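Local coordinates for protein fusion DH (Streptomyces sp. MJ635-86F5, PDB 6K97) that catalyses dehydration of the growing polyketide chain in cremimycin biosynthesis, as a split polyketide synthase dehydratase domain whose pieces are engineered into one chain, at the interface of chains A and B. Coordinates in Å, arbitrary orientation; residue numbers count along the deposited sequence, not the author numbering. Chains: chain A/B, Fusion DH.

Contact 1: the interface of chains A and B. Residues chain A 49, 116, 131, 140; chain B 30, 41-44, 49.
The sheet of the double hot-dog dehydratase fold, in the earlier part of the fusion in both chains, supplies this patch: strands 48-55, 110-117 and 126-134 of chain A receive the end of strand 39-42 and the following turn of chain B. A:Arg131 carries the polar contact. Its CG takes the crowded position between backbone N and carbonyl carbon (chi1 71°), and from there the chain runs extended to NE. The guanidinium meets the backbone carbonyl of B:Glu42 end-on: NH1 donates to B:Glu42 O at 2.8 Å, in the carbonyl plane, while NH2 bonds the same oxygen at 2.9 Å from above that plane. The oxygen lies in the guanidinium plane, so one acceptor is gripped by two nitrogens. A:Trp140 covers one guanidinium face, with CE2 3.4 Å above the plane over its centre; on the opposite face B:Pro44 CD lies 4.0 Å above the plane, near the rim, and the two together help fix the rotation of the group. The same proline rests its CG on A:Ala116 CB at 3.7 Å. Tip to tip with the indole, the B:Glu30 carboxylate brings OE1 to 3.4 Å from A:Trp140 CZ2, the two planes 70° apart. B:Glu30 OE1 lies 5.3 Å from A:Arg131 NH1; if ionised, the carboxylate may favour the cationic guanidinium without pairing with it. Beside the turn, A:Leu49 and B:Leu49, each with CG anti to the backbone N (chi1 177° in A:Leu49), cross obliquely, CD2 against CD2 at 4.0 Å.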
# COMPACT_ATOMS: atom_id res chain seq x y z
N LEU A 49 -4.34 -3.03 -1.43
CA LEU A 49 -4.22 -2.06 -0.33
C LEU A 49 -4.93 -0.77 -0.76
O LEU A 49 -4.67 -0.29 -1.87
CB LEU A 49 -2.76 -1.75 -0.00
CG LEU A 49 -2.56 -0.68 1.09
CD1 LEU A 49 -2.97 -1.20 2.48
CD2 LEU A 49 -1.14 -0.15 1.17
N ALA A 116 -7.12 -3.42 3.82
CA ALA A 116 -6.31 -4.47 3.22
C ALA A 116 -7.17 -5.65 2.79
O ALA A 116 -7.99 -6.15 3.58
CB ALA A 116 -5.27 -4.95 4.18
N ARG A 131 -8.36 -0.64 9.30
CA ARG A 131 -7.52 -0.26 10.42
C ARG A 131 -7.08 1.20 10.24
O ARG A 131 -7.14 1.74 9.13
CB ARG A 131 -6.30 -1.15 10.51
CG ARG A 131 -5.32 -0.87 9.36
CD ARG A 131 -4.06 -1.67 9.39
NE ARG A 131 -3.19 -1.25 8.29
CZ ARG A 131 -1.93 -1.70 8.10
NH1 ARG A 131 -1.24 -1.26 7.07
NH2 ARG A 131 -1.35 -2.57 8.94
N TRP A 140 -1.35 0.46 14.78
CA TRP A 140 -2.59 0.33 14.05
C TRP A 140 -3.66 -0.15 14.97
O TRP A 140 -3.38 -0.95 15.82
CB TRP A 140 -2.43 -0.68 12.93
CG TRP A 140 -1.56 -0.22 11.85
CD1 TRP A 140 -0.28 -0.65 11.58
CD2 TRP A 140 -1.87 0.76 10.87
NE1 TRP A 140 0.20 -0.00 10.47
CE2 TRP A 140 -0.74 0.87 10.01
CE3 TRP A 140 -2.99 1.57 10.62
CZ2 TRP A 140 -0.69 1.77 8.96
CZ3 TRP A 140 -2.95 2.45 9.55
CH2 TRP A 140 -1.79 2.54 8.72
N GLU B 30 2.53 5.83 5.54
CA GLU B 30 3.66 6.15 6.37
C GLU B 30 4.83 6.38 5.45
O GLU B 30 5.09 5.58 4.55
CB GLU B 30 3.93 5.01 7.38
CG GLU B 30 2.80 4.83 8.40
CD GLU B 30 2.51 3.38 8.84
OE1 GLU B 30 2.46 2.42 8.01
OE2 GLU B 30 2.28 3.21 10.07
N THR B 41 4.84 0.54 4.50
CA THR B 41 3.77 0.18 5.35
C THR B 41 3.87 -1.30 5.72
O THR B 41 4.23 -2.12 4.90
CB THR B 41 2.39 0.50 4.73
OG1 THR B 41 1.85 -0.68 4.19
CG2 THR B 41 2.43 1.61 3.65
N GLU B 42 3.54 -1.63 6.96
CA GLU B 42 3.48 -3.01 7.38
C GLU B 42 2.06 -3.40 7.12
O GLU B 42 1.15 -2.64 7.45
CB GLU B 42 3.84 -3.18 8.86
CG GLU B 42 4.02 -4.65 9.29
CD GLU B 42 4.49 -4.82 10.74
OE1 GLU B 42 3.69 -5.23 11.59
OE2 GLU B 42 5.66 -4.57 11.04
N LEU B 43 1.85 -4.55 6.51
CA LEU B 43 0.51 -5.00 6.17
C LEU B 43 0.02 -5.93 7.26
O LEU B 43 0.81 -6.51 8.00
CB LEU B 43 0.55 -5.74 4.84
CG LEU B 43 1.21 -4.92 3.71
CD1 LEU B 43 1.62 -5.85 2.59
CD2 LEU B 43 0.25 -3.85 3.23
N PRO B 44 -1.29 -6.12 7.34
CA PRO B 44 -1.81 -6.94 8.45
C PRO B 44 -1.21 -8.34 8.55
O PRO B 44 -1.15 -8.90 9.65
CB PRO B 44 -3.30 -7.02 8.14
CG PRO B 44 -3.58 -5.76 7.38
CD PRO B 44 -2.38 -5.61 6.48
N LEU B 49 5.15 -3.17 2.25
CA LEU B 49 5.09 -2.60 0.93
C LEU B 49 5.87 -1.28 0.97
O LEU B 49 5.64 -0.46 1.86
CB LEU B 49 3.65 -2.31 0.50
CG LEU B 49 3.51 -1.61 -0.87
CD1 LEU B 49 3.85 -2.53 -2.03
CD2 LEU B 49 2.11 -1.02 -1.09

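Contact 2: the interface of chains A and B. Residues chain A 27, 29, 38-39, 49, 51-53, 112-114; chain B 27-29, 39, 41, 51.
Following the 3-10 turn 25-27, B:Gly28 adopts a left-handed backbone conformation (phi 90°, psi 17°), and the short N-terminal segment then runs across strands 48-55 and 110-117 of the chain A hot-dog sheet, presenting the carbonyls of B:Leu27 and B:Gly28 to side chains of that sheet. These residues belong to the earlier part of the fusion in both chains. A:Thr51 holds OG1 in the crowded position between its backbone N and carbonyl carbon (chi1 74°), which leaves CG2 anti to the carbonyl carbon and points the two branches at different targets. The hydroxyl donates to B:Leu27 O at 2.5 Å, approaching from above the carbonyl plane, and is itself paired with A:Thr39 OG1 at 2.6 Å, a second-shell hydroxyl that helps fix its rotation. CG2 meets B:Leu29 CD2 at 3.9 Å, the two side chains crossing at about a right angle. An alanine here would remove both the hydroxyl and the CG2 methyl, and would probably leave the B:Leu27 carbonyl without this donor and loosen the seat of B:Leu29. From strand 110-117, A:Gln114, extended beyond CG, donates from its amide NE2 to B:Gly28 O at 3.0 Å, in the carbonyl plane and close to the plane of the amide. A:Leu112 flanks this bond, laying CD2 4.0 Å from B:Gly28 CA. Close to the two-fold axis, A:Leu29 and B:Leu29 reach toward each other tip to tip, CD1 to CD1 at 3.4 Å, and the paired Leu27 side chains likewise meet through their CD1 methyls. The other branch of B:Leu27 packs against A:Ala38. In the symmetry-related half, B:Thr51 OG1 donates to A:Leu27 O at 2.7 Å, again from above the carbonyl plane.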
# COMPACT_ATOMS: atom_id res chain seq x y z
N LEU A 27 4.16 9.49 -5.22
CA LEU A 27 4.67 8.60 -4.21
C LEU A 27 4.85 7.13 -4.66
O LEU A 27 5.30 6.28 -3.89
CB LEU A 27 3.78 8.68 -2.96
CG LEU A 27 3.67 10.07 -2.28
CD1 LEU A 27 2.59 9.99 -1.22
CD2 LEU A 27 4.95 10.60 -1.66
N LEU A 29 2.25 5.35 -6.15
CA LEU A 29 0.95 4.62 -6.04
C LEU A 29 -0.09 4.98 -7.09
O LEU A 29 -0.04 6.03 -7.68
CB LEU A 29 0.30 4.91 -4.69
CG LEU A 29 1.15 4.43 -3.52
CD1 LEU A 29 1.42 5.58 -2.54
CD2 LEU A 29 0.50 3.24 -2.81
N ALA A 38 -7.82 7.68 -1.10
CA ALA A 38 -7.01 8.30 -2.13
C ALA A 38 -6.30 7.29 -3.10
O ALA A 38 -6.13 7.60 -4.26
CB ALA A 38 -5.97 9.18 -1.45
N THR A 39 -5.89 6.11 -2.62
CA THR A 39 -5.08 5.15 -3.39
C THR A 39 -5.66 3.72 -3.44
O THR A 39 -6.43 3.33 -2.58
CB THR A 39 -3.64 5.00 -2.81
OG1 THR A 39 -3.68 4.29 -1.56
CG2 THR A 39 -2.94 6.35 -2.61
N LEU A 49 -4.34 -3.03 -1.43
CA LEU A 49 -4.22 -2.06 -0.33
C LEU A 49 -4.93 -0.77 -0.76
O LEU A 49 -4.67 -0.29 -1.87
CB LEU A 49 -2.76 -1.75 -0.00
CG LEU A 49 -2.56 -0.68 1.09
CD1 LEU A 49 -2.97 -1.20 2.48
CD2 LEU A 49 -1.14 -0.15 1.17
N THR A 51 -5.72 3.28 0.68
CA THR A 51 -5.34 4.20 1.77
C THR A 51 -6.01 5.54 1.62
O THR A 51 -6.36 5.96 0.51
CB THR A 51 -3.81 4.45 1.86
OG1 THR A 51 -3.38 5.32 0.79
CG2 THR A 51 -3.04 3.15 1.77
N GLY A 52 -6.18 6.22 2.75
CA GLY A 52 -6.69 7.59 2.75
C GLY A 52 -6.45 8.26 4.06
O GLY A 52 -6.13 7.62 5.07
N ARG A 53 -6.61 9.57 4.05
CA ARG A 53 -6.48 10.39 5.25
C ARG A 53 -7.88 10.68 5.74
O ARG A 53 -8.75 11.06 4.95
CB ARG A 53 -5.76 11.71 4.93
CG ARG A 53 -5.50 12.58 6.15
CD ARG A 53 -4.69 13.83 5.81
NE ARG A 53 -4.37 14.59 7.02
CZ ARG A 53 -5.12 15.58 7.52
NH1 ARG A 53 -6.24 15.97 6.92
NH2 ARG A 53 -4.74 16.20 8.63
N LEU A 112 -4.57 8.14 9.59
CA LEU A 112 -4.32 7.34 8.40
C LEU A 112 -5.30 6.18 8.39
O LEU A 112 -5.38 5.46 9.34
CB LEU A 112 -2.89 6.83 8.36
CG LEU A 112 -1.78 7.86 8.54
CD1 LEU A 112 -0.48 7.20 8.12
CD2 LEU A 112 -2.02 9.15 7.74
N LEU A 113 -6.01 6.00 7.30
CA LEU A 113 -7.02 4.95 7.13
C LEU A 113 -6.60 3.97 6.03
O LEU A 113 -6.20 4.37 4.91
CB LEU A 113 -8.32 5.62 6.71
CG LEU A 113 -9.47 4.66 6.56
CD1 LEU A 113 -9.83 3.99 7.88
CD2 LEU A 113 -10.68 5.41 5.96
N GLN A 114 -6.76 2.69 6.31
CA GLN A 114 -6.32 1.61 5.41
C GLN A 114 -7.32 0.47 5.34
O GLN A 114 -7.88 0.04 6.35
CB GLN A 114 -4.95 1.08 5.79
CG GLN A 114 -3.90 2.16 5.54
CD GLN A 114 -2.43 1.72 5.57
OE1 GLN A 114 -2.07 0.59 6.02
NE2 GLN A 114 -1.57 2.62 5.10
N LEU B 27 -2.02 11.01 1.84
CA LEU B 27 -2.69 9.94 1.13
C LEU B 27 -3.06 8.71 2.00
O LEU B 27 -3.61 7.72 1.49
CB LEU B 27 -1.86 9.51 -0.05
CG LEU B 27 -1.60 10.65 -1.04
CD1 LEU B 27 -0.53 10.17 -2.03
CD2 LEU B 27 -2.82 11.14 -1.79
N GLY B 28 -2.77 8.79 3.30
CA GLY B 28 -3.01 7.68 4.20
C GLY B 28 -1.83 6.70 4.36
O GLY B 28 -2.06 5.62 4.87
N LEU B 29 -0.61 7.07 3.99
CA LEU B 29 0.59 6.21 4.15
C LEU B 29 1.68 6.73 5.08
O LEU B 29 1.76 7.92 5.34
CB LEU B 29 1.25 5.98 2.79
CG LEU B 29 0.30 5.26 1.81
CD1 LEU B 29 0.15 6.10 0.56
CD2 LEU B 29 0.77 3.84 1.51
N THR B 39 7.46 5.73 0.63
CA THR B 39 6.55 5.13 1.63
C THR B 39 6.96 3.74 2.11
O THR B 39 7.70 3.04 1.44
CB THR B 39 5.10 4.96 1.08
OG1 THR B 39 5.07 3.90 0.11
CG2 THR B 39 4.57 6.23 0.45
N THR B 41 4.84 0.54 4.50
CA THR B 41 3.77 0.18 5.35
C THR B 41 3.87 -1.30 5.72
O THR B 41 4.23 -2.12 4.90
CB THR B 41 2.39 0.50 4.73
OG1 THR B 41 1.85 -0.68 4.19
CG2 THR B 41 2.43 1.61 3.65
N THR B 51 6.90 2.02 -1.67
CA THR B 51 6.65 2.59 -2.99
C THR B 51 7.49 3.83 -3.23
O THR B 51 7.87 4.55 -2.30
CB THR B 51 5.19 2.94 -3.17
OG1 THR B 51 4.87 4.11 -2.42
CG2 THR B 51 4.30 1.79 -2.71

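Contacts 1 and 2 are neighbouring patches of one two-fold symmetric interface, their C-alpha centres about 9 Å apart. A:Leu49 and B:Thr41 belong to both, and strands 39-42, 48-55 and 110-117 run through the pair. Contact 1 fastens the turn after strand 39-42, whereas contact 2 secures the N-terminal segment, so each chain offers the other two separate backbone stretches whose carbonyls are read by side chains. Repetition about the axis doubles both. Dehydratase domains of modular polyketide synthases commonly pair, and this interface may reflect such a dimer, although the engineered fusion alone does not establish it.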